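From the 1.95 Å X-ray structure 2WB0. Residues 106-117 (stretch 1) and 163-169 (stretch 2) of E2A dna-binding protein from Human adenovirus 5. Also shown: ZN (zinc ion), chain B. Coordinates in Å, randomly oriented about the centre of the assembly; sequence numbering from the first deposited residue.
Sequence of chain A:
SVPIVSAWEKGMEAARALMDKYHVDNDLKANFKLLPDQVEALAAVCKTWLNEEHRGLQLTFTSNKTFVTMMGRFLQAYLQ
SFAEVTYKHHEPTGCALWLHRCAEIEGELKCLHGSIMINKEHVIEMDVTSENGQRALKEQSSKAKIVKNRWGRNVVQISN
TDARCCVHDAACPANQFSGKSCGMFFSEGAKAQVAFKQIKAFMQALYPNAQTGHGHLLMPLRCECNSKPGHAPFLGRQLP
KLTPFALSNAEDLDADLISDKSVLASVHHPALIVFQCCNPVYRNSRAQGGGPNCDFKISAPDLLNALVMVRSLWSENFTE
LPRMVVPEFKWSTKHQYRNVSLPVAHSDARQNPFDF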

# COMPACT_ATOMS: atom_id res chain seq x y z
N GLU A 106 21.52 10.25 1.46
CA GLU A 106 22.08 9.37 0.42
C GLU A 106 22.51 7.99 0.93
O GLU A 106 23.26 7.87 1.90
CB GLU A 106 23.17 10.12 -0.37
CG GLU A 106 23.42 9.51 -1.74
CD GLU A 106 22.19 9.65 -2.73
OE1 GLU A 106 22.13 8.78 -3.63
OE2 GLU A 106 21.32 10.59 -2.62
N GLY A 107 21.97 6.93 0.30
CA GLY A 107 22.29 5.56 0.63
C GLY A 107 21.59 5.06 1.87
O GLY A 107 21.74 3.88 2.25
N GLU A 108 20.84 5.93 2.56
CA GLU A 108 20.26 5.51 3.83
C GLU A 108 18.77 5.18 3.71
O GLU A 108 17.99 6.04 3.24
CB GLU A 108 20.49 6.59 4.88
CG GLU A 108 20.05 6.19 6.32
CD GLU A 108 20.34 7.31 7.27
OE1 GLU A 108 21.55 7.57 7.45
OE2 GLU A 108 19.37 7.94 7.78
N LEU A 109 18.38 3.95 4.13
CA LEU A 109 16.94 3.62 4.32
C LEU A 109 16.53 3.53 5.81
O LEU A 109 17.35 3.18 6.63
CB LEU A 109 16.55 2.34 3.61
CG LEU A 109 16.83 2.41 2.11
CD1 LEU A 109 16.85 1.04 1.63
CD2 LEU A 109 15.72 3.30 1.42
N LYS A 110 15.30 3.91 6.13
CA LYS A 110 14.71 3.69 7.48
C LYS A 110 13.51 2.73 7.34
O LYS A 110 12.78 2.80 6.36
CB LYS A 110 14.26 5.01 8.15
CG LYS A 110 15.47 5.87 8.40
CD LYS A 110 15.16 7.24 8.88
CE LYS A 110 16.39 8.19 8.61
NZ LYS A 110 16.81 8.87 7.20
N CYS A 111 13.35 1.80 8.28
CA CYS A 111 12.22 0.89 8.27
C CYS A 111 11.02 1.46 8.97
O CYS A 111 11.01 2.63 9.34
CB CYS A 111 12.62 -0.47 8.88
SG CYS A 111 12.86 -0.38 10.66
N LEU A 112 9.98 0.65 9.15
CA LEU A 112 8.74 1.11 9.79
C LEU A 112 8.91 1.52 11.25
O LEU A 112 8.16 2.35 11.74
CB LEU A 112 7.68 0.02 9.70
CG LEU A 112 6.72 -0.06 8.52
CD1 LEU A 112 6.72 1.06 7.41
CD2 LEU A 112 6.41 -1.48 8.07
N HIS A 113 9.94 1.01 11.88
CA HIS A 113 10.30 1.43 13.22
C HIS A 113 10.77 2.86 13.25
O HIS A 113 10.80 3.48 14.32
CB HIS A 113 11.42 0.58 13.71
CG HIS A 113 10.98 -0.77 14.15
ND1 HIS A 113 11.14 -1.90 13.37
CD2 HIS A 113 10.42 -1.17 15.31
CE1 HIS A 113 10.65 -2.94 14.03
NE2 HIS A 113 10.19 -2.52 15.19
N GLY A 114 11.19 3.37 12.10
CA GLY A 114 11.76 4.71 11.97
C GLY A 114 13.27 4.75 12.22
O GLY A 114 13.88 5.82 12.30
N SER A 115 13.88 3.59 12.37
CA SER A 115 15.31 3.47 12.55
C SER A 115 16.00 3.05 11.28
O SER A 115 15.41 2.41 10.37
CB SER A 115 15.65 2.46 13.66
OG SER A 115 14.92 1.26 13.54
N ILE A 116 17.23 3.48 11.17
CA ILE A 116 17.95 3.18 10.03
C ILE A 116 18.09 1.66 9.84
O ILE A 116 18.21 0.92 10.84
CB ILE A 116 19.32 3.94 9.92
CG1 ILE A 116 20.48 3.10 10.20
CG2 ILE A 116 19.46 5.40 10.33
CD1 ILE A 116 20.88 2.87 8.90
N MET A 117 18.08 1.23 8.57
CA MET A 117 18.26 -0.17 8.20
C MET A 117 19.73 -0.55 8.02
O MET A 117 20.49 0.19 7.43
CB MET A 117 17.44 -0.55 6.93
CG MET A 117 15.88 -0.33 7.17
SD MET A 117 14.92 -0.65 5.61
CE MET A 117 14.95 -2.47 5.60
ZN ZN B . 11.91 -2.27 11.50
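Stretch 2 163-169: ARCCVHD

Stretch 2 begins as a strand over 163-165, passes through Cys-166 without regular structure, and ends in a 3-10 segment over 167-169. It lies against a stretch 1 that doubles back on itself: Cys-111 to Gly-114 form a type I beta turn, closed by Gly-114 N to Cys-111 O at 2.9 Å, and the two arms are joined by Cys-111 N to Ser-115 O at 3.0 Å and Met-117 N to Leu-109 O at 2.8 Å. Stretch 2 runs in roughly the same sense as the 107-111 arm and opposite to the 115-117 arm. The closest CA pair across the contact is Met-117 and Cys-166, 5.1 Å apart, and no backbone-to-backbone hydrogen bond links the stretches. The two stretches bury 495 Å² between them, both sides summed; the one direct hydrogen bond across the contact joins a side chain to a backbone carbonyl, and zinc and waters add further links.

In the middle of the strand, Arg-164 points its CA-to-CB bond toward stretch 1. Its chi1 of -56° and chi2 of -80° (both m), followed by chi3 of -154° (t), carry the guanidinium to Gly-107, where Arg-164 NH2 donates to Gly-107 O at 3.1 Å with an N-H...O angle of 161°. The acceptor lies near the guanidinium plane, as expected for an in-line N-H donor. On the way the chain passes Leu-109, with Leu-109 CD1 3.9 Å from Arg-164 CG. Water 1 adds a bridge, accepting from Leu-109 N at 2.9 Å and, weakly, from Arg-164 NE at 3.3 Å.

Met-117 also points toward stretch 2. The m, t, p sequence (-61°, 175°, 77°) first extends the side chain, then turns its methyl back against the strand: Met-117 CE is 3.5 Å from Arg-164 O and 3.9 Å from Cys-166 N. Met-117 CB lies 3.1 Å from Cys-165 O. Cys-165 itself points its CB away, so it meets Met-117 through its carbonyl.

The rotamers of Cys-111, His-113 and Cys-166 are those that bring their ligand atoms to the zinc. Cys-111 SG (2.3 Å from ZN), His-113 ND1 (2.1 Å) and Cys-166 SG (2.4 Å) bind it, with a fourth ligand from elsewhere in the structure. Cys-111 adopts p (71°) and His-113 m (-77°). Although the CA-to-CB bond of Cys-166 points away from stretch 1, its t rotamer (170°) brings SG to the metal, 3.9 Å from Cys-111 SG and 3.3 Å from His-113 ND1. These close approaches reflect shared coordination. Cys-166 SG also accepts from His-168 N at 3.6 Å, and Cys-111 SG accepts a weak bond from His-113 N at 3.5 Å.

Beyond the metal, His-168 in rotamer m (-60°) places CD2 over one face of the His-113 ring, 3.4 Å from His-113 CE1; the 39° interplanar angle makes the pair oblique. Ser-115, in p (46°), directs OG to two waters. Water 2 lies 2.7 Å from Ser-115 OG and accepts from Val-167 N at 2.8 Å, while water 3 lies 2.7 Å from Ser-115 OG and 3.0 Å from His-168 NE2. Val-167 CG1 completes the contact 3.6 Å from Ser-115 OG.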

# COMPACT_ATOMS: atom_id res chain seq x y z
N ALA A 163 22.10 -5.30 0.50
CA ALA A 163 20.79 -5.52 1.15
C ALA A 163 20.67 -4.75 2.47
O ALA A 163 21.67 -4.26 3.02
CB ALA A 163 20.55 -7.02 1.38
N ARG A 164 19.42 -4.55 2.93
CA ARG A 164 19.14 -3.73 4.11
C ARG A 164 18.09 -4.48 4.86
O ARG A 164 17.10 -4.92 4.26
CB ARG A 164 18.51 -2.37 3.70
CG ARG A 164 19.40 -1.65 2.71
CD ARG A 164 20.54 -0.94 3.53
NE ARG A 164 21.00 0.22 2.74
CZ ARG A 164 21.79 0.06 1.72
NH1 ARG A 164 22.15 -1.18 1.46
NH2 ARG A 164 22.24 1.07 0.96
N CYS A 165 18.27 -4.59 6.16
CA CYS A 165 17.30 -5.21 7.06
C CYS A 165 16.83 -4.24 8.19
O CYS A 165 17.49 -3.23 8.51
CB CYS A 165 17.93 -6.49 7.66
SG CYS A 165 19.26 -6.18 8.90
N CYS A 166 15.67 -4.54 8.78
CA CYS A 166 15.18 -3.85 9.99
C CYS A 166 16.28 -4.03 11.07
O CYS A 166 16.89 -5.08 11.10
CB CYS A 166 13.92 -4.56 10.44
SG CYS A 166 13.37 -4.02 12.06
N VAL A 167 16.58 -3.03 11.93
CA VAL A 167 17.71 -3.26 12.88
C VAL A 167 17.47 -4.47 13.81
O VAL A 167 18.43 -5.16 14.23
CB VAL A 167 18.07 -1.98 13.67
CG1 VAL A 167 16.90 -1.57 14.58
CG2 VAL A 167 19.35 -2.21 14.43
N HIS A 168 16.20 -4.77 14.07
CA HIS A 168 15.85 -5.87 14.97
C HIS A 168 16.12 -7.22 14.34
O HIS A 168 16.15 -8.23 15.05
CB HIS A 168 14.40 -5.74 15.35
CG HIS A 168 14.11 -4.45 16.04
ND1 HIS A 168 14.21 -4.30 17.41
CD2 HIS A 168 13.72 -3.24 15.56
CE1 HIS A 168 13.91 -3.05 17.74
NE2 HIS A 168 13.60 -2.39 16.63
N ASP A 169 16.42 -7.21 13.05
CA ASP A 169 16.86 -8.41 12.34
C ASP A 169 18.34 -8.49 12.12
O ASP A 169 18.78 -9.36 11.36
CB ASP A 169 16.10 -8.50 11.00
CG ASP A 169 14.56 -8.62 11.21
OD1 ASP A 169 14.14 -9.18 12.27
OD2 ASP A 169 13.78 -8.13 10.34
O HOH W 1 20.28 2.09 5.36
O HOH W 2 15.85 -0.40 11.57
O HOH W 3 14.20 0.47 16.06